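Local coordinates for protein prefoldin beta subunit 2 (Thermococcus sp., PDB 3AEI) that probably serves as a subunit of prefoldin, a coiled-coil chaperone that holds unfolded proteins and hands them to a group II chaperonin, at residues 7-10 with 11-14; 26-29 with 30-33; 61-64 with 65-69. All coordinates share one frame; numbering follows the deposited sequence.

Interaction 1: residues 7-10 with 11-14; sequences YELQ and LELQ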
loop_
_atom_site.group_PDB
_atom_site.type_symbol
_atom_site.label_atom_id
_atom_site.label_comp_id
_atom_site.label_asym_id
_atom_site.label_seq_id
_atom_site.Cartn_x
_atom_site.Cartn_y
_atom_site.Cartn_z
ATOM N N TYR A 7 -0.692 30.203 6.640
ATOM C CA TYR A 7 -1.153 29.075 5.817
ATOM C C TYR A 7 0.031 28.210 5.405
ATOM O O TYR A 7 -0.037 26.982 5.419
ATOM C CB TYR A 7 -1.878 29.584 4.573
ATOM C CG TYR A 7 -2.284 28.484 3.627
ATOM C CD1 TYR A 7 -3.389 27.682 3.889
ATOM C CD2 TYR A 7 -1.582 28.284 2.448
ATOM C CE1 TYR A 7 -3.789 26.713 2.987
ATOM C CE2 TYR A 7 -1.967 27.327 1.549
ATOM C CZ TYR A 7 -3.066 26.546 1.816
ATOM O OH TYR A 7 -3.431 25.601 0.890
ATOM N N GLU A 8 1.126 28.854 5.033
ATOM C CA GLU A 8 2.315 28.114 4.625
ATOM C C GLU A 8 2.965 27.377 5.790
ATOM O O GLU A 8 3.568 26.319 5.599
ATOM C CB GLU A 8 3.299 29.049 3.939
ATOM C CG GLU A 8 2.698 29.636 2.675
ATOM C CD GLU A 8 3.677 30.454 1.887
ATOM O OE1 GLU A 8 3.265 31.054 0.873
ATOM O OE2 GLU A 8 4.859 30.493 2.281
ATOM N N LEU A 9 2.857 27.921 6.998
ATOM C CA LEU A 9 3.397 27.212 8.152
ATOM C C LEU A 9 2.467 26.033 8.424
ATOM O O LEU A 9 2.921 24.945 8.779
ATOM C CB LEU A 9 3.498 28.114 9.378
ATOM C CG LEU A 9 4.633 29.146 9.373
ATOM C CD1 LEU A 9 4.414 30.190 10.462
ATOM C CD2 LEU A 9 5.960 28.464 9.566
ATOM N N GLN A 10 1.175 26.238 8.248
ATOM C CA GLN A 10 0.214 25.177 8.461
ATOM C C GLN A 10 0.382 24.046 7.461
ATOM O O GLN A 10 0.203 22.875 7.811
ATOM C CB GLN A 10 -1.208 25.737 8.381
ATOM C CG GLN A 10 -1.508 26.661 9.504
ATOM C CD GLN A 10 -2.797 27.442 9.261
ATOM O OE1 GLN A 10 -3.239 27.594 8.117
ATOM N NE2 GLN A 10 -3.396 27.948 10.336
ATOM N N LEU A 11 0.715 24.405 6.222
ATOM C CA LEU A 11 0.918 23.399 5.180
ATOM C C LEU A 11 2.136 22.541 5.549
ATOM O O LEU A 11 2.107 21.322 5.410
ATOM C CB LEU A 11 1.195 24.072 3.847
ATOM C CG LEU A 11 0.547 23.502 2.587
ATOM C CD1 LEU A 11 1.529 23.716 1.438
ATOM C CD2 LEU A 11 0.211 22.015 2.738
ATOM N N GLU A 12 3.192 23.189 6.023
ATOM C CA GLU A 12 4.409 22.480 6.400
ATOM C C GLU A 12 4.156 21.590 7.601
ATOM O O GLU A 12 4.605 20.438 7.646
ATOM C CB GLU A 12 5.522 23.471 6.729
ATOM C CG GLU A 12 6.860 22.793 6.908
ATOM C CD GLU A 12 7.946 23.751 7.333
ATOM O OE1 GLU A 12 7.684 24.974 7.353
ATOM O OE2 GLU A 12 9.063 23.275 7.648
ATOM N N LEU A 13 3.402 22.112 8.563
ATOM C CA LEU A 13 3.098 21.351 9.758
ATOM C C LEU A 13 2.300 20.089 9.411
ATOM O O LEU A 13 2.585 18.992 9.916
ATOM C CB LEU A 13 2.341 22.246 10.731
ATOM C CG LEU A 13 1.837 21.586 11.998
ATOM C CD1 LEU A 13 3.035 21.203 12.873
ATOM C CD2 LEU A 13 0.941 22.576 12.757
ATOM N N GLN A 14 1.309 20.216 8.529
ATOM C CA GLN A 14 0.511 19.060 8.164
ATOM C C GLN A 14 1.370 17.992 7.494
ATOM O O GLN A 14 1.210 16.801 7.755
ATOM C CB GLN A 14 -0.618 19.451 7.200
ATOM C CG GLN A 14 -1.396 18.236 6.634
ATOM C CD GLN A 14 -0.839 17.700 5.307
ATOM O OE1 GLN A 14 -0.440 16.538 5.209
ATOM N NE2 GLN A 14 -0.826 18.547 4.279
#
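Glu12 turns its CG opposite the backbone N, chi1 -171°, and keeps the chain beyond it extended, which carries OE1 back along the helix to the branch of Leu9. That branch hangs beside the backbone N of its own residue, chi1 -75°, and the two side chains just meet, Leu9 CD2 lying 4.5 Å from Glu12 OE1. Beneath this loose touch the backbone does most of the work. Leu13 N donates to Leu9 O at 2.9 Å, and Leu13 CB settles 3.4 Å from the same Leu9 O. The Tyr7 carbonyl is used alike: Leu11 N bonds to Tyr7 O at 2.8 Å while Leu11 CB packs 3.5 Å from it. Such i to i+4 repetition is the framework of helix 2-37, one arm of the antiparallel coiled coil by which prefoldin subunits are known. Leu9, Glu12 and Leu13 all look onto helix 59-93, where Leu9 rests on Glu90 and Leu91, and Leu13 on Glu84. The carboxylate of Glu12 is claimed there as well, since its OE2 forms a salt bridge with Arg83. One residue beyond Leu13, Gln14 N donates to Gln10 O at 3.0 Å, and Gln14 OE1 finds its hydrogen bond with Thr18.

Interaction 2: residues 26-29 with 30-33; sequences KMKE and LEYA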
loop_
_atom_site.group_PDB
_atom_site.type_symbol
_atom_site.label_atom_id
_atom_site.label_comp_id
_atom_site.label_asym_id
_atom_site.label_seq_id
_atom_site.Cartn_x
_atom_site.Cartn_y
_atom_site.Cartn_z
ATOM N N LYS A 26 3.727 2.416 12.444
ATOM C CA LYS A 26 4.566 1.255 12.191
ATOM C C LYS A 26 5.286 0.912 13.473
ATOM O O LYS A 26 5.428 -0.251 13.815
ATOM C CB LYS A 26 5.568 1.551 11.080
ATOM C CG LYS A 26 4.950 1.734 9.706
ATOM C CD LYS A 26 6.089 2.016 8.730
ATOM C CE LYS A 26 5.570 2.394 7.365
ATOM N NZ LYS A 26 5.116 3.811 7.331
ATOM N N MET A 27 5.717 1.923 14.203
ATOM C CA MET A 27 6.432 1.635 15.432
ATOM C C MET A 27 5.541 0.895 16.454
ATOM O O MET A 27 5.963 -0.112 17.060
ATOM C CB MET A 27 7.018 2.931 16.026
ATOM C CG MET A 27 7.876 2.658 17.250
ATOM S SD MET A 27 8.522 4.227 17.835
ATOM C CE MET A 27 7.111 4.872 18.676
ATOM N N LYS A 28 4.290 1.337 16.596
ATOM C CA LYS A 28 3.356 0.746 17.527
ATOM C C LYS A 28 2.961 -0.676 17.084
ATOM O O LYS A 28 2.739 -1.529 17.921
ATOM C CB LYS A 28 2.075 1.589 17.648
ATOM C CG LYS A 28 2.221 2.939 18.322
ATOM C CD LYS A 28 0.929 3.728 18.060
ATOM C CE LYS A 28 0.932 5.135 18.629
ATOM N NZ LYS A 28 -0.339 5.857 18.199
ATOM N N GLU A 29 2.858 -0.902 15.773
ATOM C CA GLU A 29 2.517 -2.233 15.277
ATOM C C GLU A 29 3.633 -3.212 15.645
ATOM O O GLU A 29 3.368 -4.348 16.031
ATOM C CB GLU A 29 2.295 -2.209 13.754
ATOM C CG GLU A 29 1.007 -1.448 13.357
ATOM C CD GLU A 29 0.889 -1.166 11.862
ATOM O OE1 GLU A 29 -0.255 -0.957 11.395
ATOM O OE2 GLU A 29 1.920 -1.123 11.146
ATOM N N LEU A 30 4.890 -2.784 15.527
ATOM C CA LEU A 30 6.012 -3.673 15.865
ATOM C C LEU A 30 6.085 -3.930 17.371
ATOM O O LEU A 30 6.415 -5.035 17.780
ATOM C CB LEU A 30 7.366 -3.110 15.376
ATOM C CG LEU A 30 7.505 -3.008 13.853
ATOM C CD1 LEU A 30 8.785 -2.196 13.521
ATOM C CD2 LEU A 30 7.566 -4.373 13.227
ATOM N N GLU A 31 5.762 -2.922 18.193
ATOM C CA GLU A 31 5.736 -3.125 19.658
ATOM C C GLU A 31 4.625 -4.129 20.028
ATOM O O GLU A 31 4.821 -4.992 20.885
ATOM C CB GLU A 31 5.546 -1.770 20.371
ATOM C CG GLU A 31 6.679 -0.807 19.985
ATOM C CD GLU A 31 6.527 0.611 20.523
ATOM O OE1 GLU A 31 5.378 1.105 20.610
ATOM O OE2 GLU A 31 7.573 1.237 20.833
ATOM N N TYR A 32 3.475 -4.058 19.343
ATOM C CA TYR A 32 2.394 -4.987 19.589
ATOM C C TYR A 32 2.863 -6.389 19.226
ATOM O O TYR A 32 2.695 -7.331 20.004
ATOM C CB TYR A 32 1.173 -4.598 18.758
ATOM C CG TYR A 32 -0.105 -5.238 19.227
ATOM C CD1 TYR A 32 -1.005 -4.541 20.044
ATOM C CD2 TYR A 32 -0.438 -6.515 18.818
ATOM C CE1 TYR A 32 -2.219 -5.121 20.425
ATOM C CE2 TYR A 32 -1.647 -7.108 19.196
ATOM C CZ TYR A 32 -2.531 -6.398 19.994
ATOM O OH TYR A 32 -3.749 -6.955 20.303
ATOM N N ALA A 33 3.510 -6.512 18.067
ATOM C CA ALA A 33 4.012 -7.810 17.611
ATOM C C ALA A 33 5.011 -8.374 18.650
ATOM O O ALA A 33 4.985 -9.569 18.947
ATOM C CB ALA A 33 4.704 -7.659 16.243
#
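Glu31 N donates to Met27 O at 3.0 Å, with an N-H...O angle of 155°, and the side chain of Glu31 then folds back over the same carbonyl. Its CG stands 3.1 Å from Met27 O, because the first torsion, chi1 -58°, sets CG beside the backbone N and aims the chain back toward the preceding turn. From there the extended chain passes obliquely across the side chain of Met27. Glu31 OE2 comes to 3.9 Å from Met27 CG, a contact of carboxylate oxygen with methylene, while Glu31 OE1 lies 3.7 Å from Lys28 CA. The charge partner of Glu31 is Arg70, on helix 59-93, whose NE makes a salt bridge with OE2. Were Glu31 an alanine, Arg70 would probably lose this carboxylate, and the flank of Met27 that the chain now crosses would be uncovered. Met27 itself also packs on Tyr73 and Lys74, across the coiled coil. A second face of the turn belongs to Leu30, whose CG sits 3.5 Å from Lys26 O, the atom to which Leu30 N also donates. Here helix 2-37 also meets the second subunit: Ser51 of that subunit packs on Glu29 and Leu30, and its Phe50 on Ala33. Chemically, the turn divides its labour: backbone amides satisfy the carbonyls, leucine and methionine supply apolar packing, and one glutamate adds charge pairing between the two helices of a prefoldin arm, so that a side chain lying along its own helix also ties that helix to its partner.

Interaction 3: residues 61-64 with 65-69; sequences EAIE and HIERS. With SO4 (sulfate ion), chain C.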
loop_
_atom_site.group_PDB
_atom_site.type_symbol
_atom_site.label_atom_id
_atom_site.label_comp_id
_atom_site.label_asym_id
_atom_site.label_seq_id
_atom_site.Cartn_x
_atom_site.Cartn_y
_atom_site.Cartn_z
ATOM N N GLU A 61 15.464 -13.241 15.815
ATOM C CA GLU A 61 15.680 -12.331 14.708
ATOM C C GLU A 61 14.562 -11.296 14.685
ATOM O O GLU A 61 14.798 -10.125 14.401
ATOM C CB GLU A 61 15.690 -13.107 13.379
ATOM C CG GLU A 61 16.982 -13.966 13.200
ATOM C CD GLU A 61 16.954 -14.923 12.002
ATOM O OE1 GLU A 61 15.868 -15.304 11.531
ATOM O OE2 GLU A 61 18.057 -15.333 11.540
ATOM N N ALA A 62 13.348 -11.742 14.984
ATOM C CA ALA A 62 12.180 -10.847 14.981
ATOM C C ALA A 62 12.325 -9.786 16.058
ATOM O O ALA A 62 12.097 -8.618 15.812
ATOM C CB ALA A 62 10.899 -11.654 15.210
ATOM N N ILE A 63 12.741 -10.197 17.250
ATOM C CA ILE A 63 12.919 -9.234 18.319
ATOM C C ILE A 63 14.028 -8.225 17.929
ATOM O O ILE A 63 13.889 -7.018 18.146
ATOM C CB ILE A 63 13.246 -9.970 19.667
ATOM C CG1 ILE A 63 12.027 -10.779 20.103
ATOM C CG2 ILE A 63 13.615 -8.943 20.743
ATOM C CD1 ILE A 63 12.312 -11.754 21.243
ATOM N N GLU A 64 15.112 -8.703 17.327
ATOM C CA GLU A 64 16.190 -7.805 16.904
ATOM C C GLU A 64 15.711 -6.767 15.903
ATOM O O GLU A 64 16.009 -5.563 16.016
ATOM C CB GLU A 64 17.333 -8.617 16.312
ATOM C CG GLU A 64 18.264 -9.165 17.351
ATOM C CD GLU A 64 19.429 -9.929 16.750
ATOM O OE1 GLU A 64 19.935 -9.513 15.680
ATOM O OE2 GLU A 64 19.837 -10.938 17.366
ATOM N N HIS A 65 14.916 -7.229 14.951
ATOM C CA HIS A 65 14.372 -6.337 13.958
ATOM C C HIS A 65 13.458 -5.287 14.618
ATOM O O HIS A 65 13.525 -4.095 14.288
ATOM C CB HIS A 65 13.597 -7.133 12.916
ATOM C CG HIS A 65 12.800 -6.278 11.992
ATOM N ND1 HIS A 65 13.375 -5.347 11.148
ATOM C CD2 HIS A 65 11.463 -6.201 11.792
ATOM C CE1 HIS A 65 12.420 -4.738 10.465
ATOM N NE2 HIS A 65 11.255 -5.234 10.840
ATOM N N ILE A 66 12.618 -5.726 15.549
ATOM C CA ILE A 66 11.709 -4.811 16.201
ATOM C C ILE A 66 12.483 -3.749 16.997
ATOM O O ILE A 66 12.214 -2.551 16.886
ATOM C CB ILE A 66 10.758 -5.562 17.115
ATOM C CG1 ILE A 66 9.820 -6.458 16.270
ATOM C CG2 ILE A 66 9.912 -4.543 17.930
ATOM C CD1 ILE A 66 9.030 -7.461 17.060
ATOM N N GLU A 67 13.488 -4.183 17.749
ATOM C CA GLU A 67 14.247 -3.225 18.521
ATOM C C GLU A 67 15.032 -2.237 17.663
ATOM O O GLU A 67 15.091 -1.054 17.998
ATOM C CB GLU A 67 15.171 -3.938 19.518
ATOM C CG GLU A 67 14.387 -4.696 20.582
ATOM C CD GLU A 67 13.562 -3.747 21.440
ATOM O OE1 GLU A 67 14.111 -2.699 21.867
ATOM O OE2 GLU A 67 12.371 -4.034 21.694
ATOM N N ARG A 68 15.638 -2.696 16.577
ATOM C CA ARG A 68 16.383 -1.774 15.744
ATOM C C ARG A 68 15.429 -0.811 15.061
ATOM O O ARG A 68 15.693 0.381 14.990
ATOM C CB ARG A 68 17.194 -2.513 14.676
ATOM C CG ARG A 68 18.255 -3.462 15.236
ATOM C CD ARG A 68 19.207 -3.930 14.137
ATOM N NE ARG A 68 19.977 -5.113 14.505
ATOM C CZ ARG A 68 19.637 -6.358 14.181
ATOM N NH1 ARG A 68 18.534 -6.594 13.476
ATOM N NH2 ARG A 68 20.405 -7.370 14.551
ATOM N N SER A 69 14.312 -1.338 14.567
ATOM C CA SER A 69 13.352 -0.499 13.855
ATOM C C SER A 69 12.791 0.556 14.791
ATOM O O SER A 69 12.600 1.709 14.393
ATOM C CB SER A 69 12.208 -1.377 13.278
ATOM O OG SER A 69 12.681 -2.170 12.200
HETATM S S SO4 C . 16.722 -4.450 10.638
HETATM O O1 SO4 C . 17.913 -3.790 11.206
HETATM O O2 SO4 C . 15.526 -3.639 10.922
HETATM O O3 SO4 C . 16.560 -5.784 11.246
HETATM O O4 SO4 C . 16.893 -4.585 9.178
#
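Glu64 and Arg68, one turn apart on helix 59-93, run side by side and point the same way. Glu64 OE1 faces Arg68 NH2 in a salt bridge modelled at 2.5 Å; this length is very short and rests on one of two arginine conformers, so its exact value is doubtful. The carboxylate and guanidinium planes stand 86° apart, and Glu64 CB lies over one guanidinium face. His65, with CG swung opposite its backbone N (chi1 170°), offers a ring edge to a sulfate, probably from the crystallisation liquor. His65 ND1 donates to sulfate O2 at 2.8 Å and weakly to O3, while Arg68 NH1 gives O3 another weak bond; Arg48 also hydrogen-bonds the sulfate. With ND1 donating to the sulfate and NE2 hydrogen-bonded to Asp52 of the second subunit, the imidazole may well be doubly protonated. Ile63 lies alongside Glu67: its CG2 comes 4.3 Å from Glu67 CG, and Glu67 N bonds to Ile63 O at 2.9 Å. Glu67 turns its carboxylate to Arg70. An i to i+4 glutamate-arginine pair beside a sulfate site thus lies on a helix that also packs against helix 2-37, in the coiled-coil arm of prefoldin.

Overall arrangement
From the N terminus the three contacts come strictly in series; each joins consecutive residues of one helix, so none closes a loop, and none nests within or crosses another. Interactions 1 and 2 share helix 2-37, with centres about 29 Å apart. After the 46-50 and 53-57 hairpin, interaction 3 opens on helix 59-93, on the opposite side of the chain's centre from interaction 1. The antiparallel pairing brings interactions 2 and 3 together, centres about 11 Å apart, where Leu30 CD1 meets Ser69 CB at 3.5 Å. Both also reach the second subunit, whereas interaction 1 lies far along the coiled coil, near the chain ends.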